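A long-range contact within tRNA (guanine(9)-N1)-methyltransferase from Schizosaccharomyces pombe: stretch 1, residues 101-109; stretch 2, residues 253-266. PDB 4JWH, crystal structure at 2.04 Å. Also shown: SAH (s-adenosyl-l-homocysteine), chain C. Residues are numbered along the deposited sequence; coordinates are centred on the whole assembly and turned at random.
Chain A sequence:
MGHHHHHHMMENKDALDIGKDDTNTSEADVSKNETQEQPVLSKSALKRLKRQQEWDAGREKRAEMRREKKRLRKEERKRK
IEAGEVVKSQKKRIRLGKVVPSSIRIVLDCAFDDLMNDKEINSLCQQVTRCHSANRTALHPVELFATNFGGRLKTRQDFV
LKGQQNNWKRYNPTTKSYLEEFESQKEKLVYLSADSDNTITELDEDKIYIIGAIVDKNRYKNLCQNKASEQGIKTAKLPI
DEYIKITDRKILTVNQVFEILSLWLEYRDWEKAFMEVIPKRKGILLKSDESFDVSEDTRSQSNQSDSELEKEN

Stretch 1, residues 101-109: PSSIRIVLD
Stretch 2 (253-266) TVNQVFEILSLWLE

At the centre of this contact lies Ile 106, the second residue of a short strand, 105-109, that packs against the helix 254-266. The two axes approach to 11.0 Å, with an angle of 175° between their N-to-C directions, so strand and helix run almost exactly antiparallel. The CA atoms of Ile 106 and Phe 258 lie 8.3 Å apart, a gap that side chains must fill. Ile 106 does so with chi1 m and chi2 t, an extended form that carries CD1 to 3.8 Å from CE1 of Phe 258 and likewise to 3.8 Å from CD1 of Leu 261. Phe 258, with chi1 t and chi2 87°, meets this methyl obliquely, while Leu 261 adopts m, t. Beta-branching suits the extended backbone here, and the CG1-CD1 arm lets one methyl touch two helix residues almost one turn apart.

Because strand and helix run antiparallel, moving forward along the strand means moving back along the helix. The CA atoms of Leu 108 and Val 254 are again 8.3 Å apart, and Leu 108 CD2 comes to 4.1 Å from Val 254 CG1; the leucine is m, t and the valine t. In the other direction, Ile 104, just before the strand and also m, t, places CD1 3.7 Å from CD2 of Leu 265, itself m, t. Leucine and valine suit these places because they bring branched methyls to a buried apolar seam, without hydrogen bonds between the stretches, that contributes to 321 Å² of buried surface.

Backbone geometry sets the spacing. From 105 to 109 phi lies between -117° and -83°, while psi falls steadily from 134° to 101°, so alternate residues face the helix: Ile 106 and Leu 108 point their CA-to-CB bonds toward it, whereas Arg 105, Val 107 and Asp 109 are out of its reach. On the helix, phi near -60° and psi near -45° bring Val 254, Phe 258, Leu 261 and Leu 265 onto the strand-facing side at intervals of four, three and four. Regular i to i+4 bonds hold this rod, such as Phe 258 N to Val 254 O at 3.0 Å; the last within this stretch, Glu 266 N to Ser 262 O at 3.3 Å, is weak, though the helix continues. Val 257, out of the strand's reach, brings CG2 to 3.5 Å from N9 of SAH.

The polar edge begins at Ser 102, whose CA is 8.2 Å from that of Leu 265. With chi1 t, its OG lies 4.2 Å from Leu 265 CD1 and accepts a hydrogen bond from Ile 104 N at 3.1 Å. A small hydroxyl thus fits against the leucine while satisfying a loop amide. Beyond the far end of the seam, Thr 253, chi1 p, caps the helix, its short hydroxyl reaching a free amide of the first turn: OG1 accepts from Gln 256 N at 3.1 Å and donates to Asn 255 OD1 at 2.8 Å. Gln 256 OE1 reciprocates by accepting from Thr 253 N at 3.1 Å, and Asn 255 ND2 donates to Glu 259 OE1 at 3.0 Å.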

# COMPACT_ATOMS: atom_id res chain seq x y z
N PRO A 101 8.22 -15.57 -4.45
CA PRO A 101 7.00 -14.77 -4.47
C PRO A 101 6.04 -15.18 -3.36
O PRO A 101 5.94 -16.35 -3.01
CB PRO A 101 6.40 -15.10 -5.84
CG PRO A 101 7.56 -15.45 -6.68
CD PRO A 101 8.51 -16.16 -5.77
N SER A 102 5.35 -14.19 -2.81
CA SER A 102 4.31 -14.40 -1.82
C SER A 102 2.98 -14.48 -2.59
O SER A 102 2.81 -13.85 -3.62
CB SER A 102 4.31 -13.20 -0.86
OG SER A 102 3.17 -13.16 -0.02
N SER A 103 2.02 -15.23 -2.08
CA SER A 103 0.69 -15.21 -2.68
C SER A 103 -0.13 -13.95 -2.26
O SER A 103 -1.20 -13.69 -2.79
CB SER A 103 -0.05 -16.50 -2.33
OG SER A 103 -0.08 -16.64 -0.93
N ILE A 104 0.38 -13.15 -1.32
CA ILE A 104 -0.35 -11.94 -0.89
C ILE A 104 -0.65 -10.98 -2.04
O ILE A 104 0.17 -10.82 -2.95
CB ILE A 104 0.36 -11.24 0.29
CG1 ILE A 104 0.28 -12.14 1.52
CG2 ILE A 104 -0.27 -9.86 0.62
CD1 ILE A 104 1.34 -11.87 2.62
N ARG A 105 -1.86 -10.40 -2.03
CA ARG A 105 -2.21 -9.26 -2.87
C ARG A 105 -2.10 -8.02 -2.01
O ARG A 105 -2.58 -8.01 -0.88
CB ARG A 105 -3.64 -9.35 -3.41
CG ARG A 105 -3.79 -10.21 -4.69
CD ARG A 105 -3.27 -11.63 -4.50
NE ARG A 105 -3.89 -12.34 -3.37
CZ ARG A 105 -5.07 -12.96 -3.41
NH1 ARG A 105 -5.82 -12.91 -4.52
NH2 ARG A 105 -5.50 -13.60 -2.33
N ILE A 106 -1.45 -6.98 -2.53
CA ILE A 106 -1.52 -5.65 -1.89
C ILE A 106 -2.20 -4.68 -2.84
O ILE A 106 -1.81 -4.57 -3.98
CB ILE A 106 -0.13 -5.12 -1.41
CG1 ILE A 106 0.45 -6.06 -0.33
CG2 ILE A 106 -0.24 -3.62 -0.96
CD1 ILE A 106 1.79 -5.59 0.32
N VAL A 107 -3.21 -3.99 -2.34
CA VAL A 107 -4.01 -3.08 -3.17
C VAL A 107 -3.72 -1.61 -2.84
O VAL A 107 -3.89 -1.18 -1.68
CB VAL A 107 -5.52 -3.31 -2.95
CG1 VAL A 107 -6.34 -2.31 -3.69
CG2 VAL A 107 -5.93 -4.76 -3.29
N LEU A 108 -3.34 -0.84 -3.86
CA LEU A 108 -3.39 0.61 -3.73
C LEU A 108 -4.79 1.08 -4.14
O LEU A 108 -5.19 0.95 -5.33
CB LEU A 108 -2.27 1.28 -4.52
CG LEU A 108 -0.87 0.67 -4.36
CD1 LEU A 108 0.19 1.39 -5.18
CD2 LEU A 108 -0.44 0.54 -2.87
N ASP A 109 -5.54 1.59 -3.15
CA ASP A 109 -6.90 2.04 -3.37
C ASP A 109 -6.82 3.47 -3.91
O ASP A 109 -6.61 4.42 -3.15
CB ASP A 109 -7.72 2.00 -2.07
CG ASP A 109 -9.10 2.64 -2.21
OD1 ASP A 109 -9.62 2.83 -3.34
OD2 ASP A 109 -9.71 2.91 -1.16
N THR A 253 3.68 7.40 4.69
CA THR A 253 3.30 7.61 3.30
C THR A 253 2.90 6.24 2.69
O THR A 253 3.21 5.18 3.26
CB THR A 253 4.45 8.21 2.47
OG1 THR A 253 5.50 7.25 2.33
CG2 THR A 253 4.99 9.53 3.09
N VAL A 254 2.23 6.29 1.54
CA VAL A 254 1.86 5.07 0.81
C VAL A 254 3.07 4.15 0.64
O VAL A 254 3.02 2.97 1.00
CB VAL A 254 1.24 5.40 -0.56
CG1 VAL A 254 1.02 4.12 -1.38
CG2 VAL A 254 -0.07 6.22 -0.40
N ASN A 255 4.18 4.69 0.14
CA ASN A 255 5.35 3.84 -0.12
C ASN A 255 6.03 3.38 1.16
O ASN A 255 6.59 2.31 1.18
CB ASN A 255 6.39 4.50 -1.05
CG ASN A 255 7.06 5.70 -0.40
OD1 ASN A 255 6.44 6.74 -0.28
ND2 ASN A 255 8.28 5.52 0.12
N GLN A 256 6.01 4.19 2.20
CA GLN A 256 6.60 3.74 3.48
C GLN A 256 5.86 2.52 4.02
O GLN A 256 6.46 1.55 4.50
CB GLN A 256 6.63 4.87 4.52
CG GLN A 256 7.75 5.89 4.28
CD GLN A 256 7.68 7.07 5.23
OE1 GLN A 256 6.59 7.51 5.60
NE2 GLN A 256 8.85 7.59 5.64
N VAL A 257 4.54 2.55 3.94
CA VAL A 257 3.72 1.46 4.45
C VAL A 257 3.98 0.23 3.59
O VAL A 257 4.24 -0.85 4.10
CB VAL A 257 2.22 1.85 4.39
CG1 VAL A 257 1.34 0.62 4.63
CG2 VAL A 257 1.94 2.92 5.44
N PHE A 258 3.95 0.41 2.28
CA PHE A 258 4.26 -0.72 1.38
C PHE A 258 5.61 -1.36 1.70
O PHE A 258 5.73 -2.59 1.83
CB PHE A 258 4.23 -0.34 -0.11
CG PHE A 258 4.50 -1.51 -1.00
CD1 PHE A 258 3.46 -2.32 -1.41
CD2 PHE A 258 5.80 -1.85 -1.34
CE1 PHE A 258 3.70 -3.47 -2.20
CE2 PHE A 258 6.06 -3.00 -2.11
CZ PHE A 258 4.99 -3.80 -2.53
N GLU A 259 6.65 -0.51 1.78
CA GLU A 259 8.00 -0.97 2.06
C GLU A 259 8.07 -1.72 3.40
O GLU A 259 8.78 -2.75 3.53
CB GLU A 259 8.96 0.23 2.06
CG GLU A 259 9.19 0.86 0.68
CD GLU A 259 9.79 2.27 0.79
OE1 GLU A 259 9.88 2.97 -0.23
OE2 GLU A 259 10.12 2.70 1.93
N ILE A 260 7.36 -1.21 4.40
CA ILE A 260 7.35 -1.89 5.70
C ILE A 260 6.70 -3.29 5.59
O ILE A 260 7.25 -4.26 6.12
CB ILE A 260 6.66 -1.02 6.77
CG1 ILE A 260 7.60 0.15 7.20
CG2 ILE A 260 6.14 -1.87 7.98
CD1 ILE A 260 6.75 1.27 7.81
N LEU A 261 5.56 -3.39 4.91
CA LEU A 261 4.89 -4.69 4.71
C LEU A 261 5.83 -5.66 4.03
O LEU A 261 5.97 -6.80 4.48
CB LEU A 261 3.62 -4.54 3.89
CG LEU A 261 2.57 -3.57 4.47
CD1 LEU A 261 1.40 -3.46 3.47
CD2 LEU A 261 2.07 -4.11 5.83
N SER A 262 6.47 -5.21 2.97
CA SER A 262 7.34 -6.04 2.16
C SER A 262 8.54 -6.53 2.97
O SER A 262 8.93 -7.71 2.90
CB SER A 262 7.77 -5.22 0.93
OG SER A 262 8.58 -5.99 0.05
N LEU A 263 9.08 -5.65 3.81
CA LEU A 263 10.19 -6.03 4.66
C LEU A 263 9.78 -6.99 5.78
O LEU A 263 10.57 -7.85 6.22
CB LEU A 263 10.92 -4.80 5.20
CG LEU A 263 11.78 -4.11 4.12
CD1 LEU A 263 12.41 -2.80 4.63
CD2 LEU A 263 12.85 -5.01 3.57
N TRP A 264 8.54 -6.88 6.23
CA TRP A 264 8.05 -7.83 7.20
C TRP A 264 8.03 -9.23 6.58
O TRP A 264 8.41 -10.20 7.23
CB TRP A 264 6.67 -7.47 7.76
CG TRP A 264 6.34 -8.39 8.92
CD1 TRP A 264 6.69 -8.21 10.23
CD2 TRP A 264 5.64 -9.65 8.86
NE1 TRP A 264 6.25 -9.28 10.99
CE2 TRP A 264 5.59 -10.17 10.18
CE3 TRP A 264 5.05 -10.38 7.81
CZ2 TRP A 264 4.98 -11.40 10.48
CZ3 TRP A 264 4.45 -11.60 8.11
CH2 TRP A 264 4.41 -12.10 9.43
N LEU A 265 7.57 -9.35 5.34
CA LEU A 265 7.63 -10.65 4.66
C LEU A 265 9.04 -11.25 4.73
O LEU A 265 9.20 -12.43 5.06
CB LEU A 265 7.15 -10.54 3.21
CG LEU A 265 5.68 -10.11 3.11
CD1 LEU A 265 5.28 -9.89 1.67
CD2 LEU A 265 4.75 -11.13 3.81
N GLU A 266 10.05 -10.43 4.45
CA GLU A 266 11.43 -10.88 4.52
C GLU A 266 11.89 -11.23 5.94
O GLU A 266 12.41 -12.33 6.18
CB GLU A 266 12.35 -9.81 3.93
CG GLU A 266 13.81 -10.18 4.11
CD GLU A 266 14.77 -9.44 3.19
OE1 GLU A 266 14.33 -8.80 2.21
OE2 GLU A 266 15.99 -9.54 3.45
N SAH C . -6.02 10.45 6.25
CA SAH C . -5.63 9.40 5.31
CB SAH C . -4.10 9.55 5.10
CG SAH C . -3.43 8.25 5.04
SD SAH C . -1.74 7.98 4.66
C SAH C . -6.27 8.11 5.79
O SAH C . -5.82 7.01 5.68
OXT SAH C . -7.36 8.15 6.28
C5' SAH C . -1.87 6.85 3.33
C4' SAH C . -2.13 5.38 3.66
O4' SAH C . -1.07 4.77 4.31
C3' SAH C . -3.37 5.06 4.50
O3' SAH C . -4.55 5.06 3.76
C2' SAH C . -3.05 3.74 5.10
O2' SAH C . -3.44 2.75 4.20
C1' SAH C . -1.55 3.83 5.23
N9 SAH C . -1.10 4.11 6.60
C8 SAH C . -0.43 5.16 7.00
N7 SAH C . -0.10 5.09 8.26
C5 SAH C . -0.54 3.95 8.69
C6 SAH C . -0.54 3.22 9.96
N6 SAH C . 0.02 3.74 11.03
N1 SAH C . -1.12 2.05 10.00
C2 SAH C . -1.68 1.52 8.93
N3 SAH C . -1.73 2.11 7.77
C4 SAH C . -1.19 3.31 7.58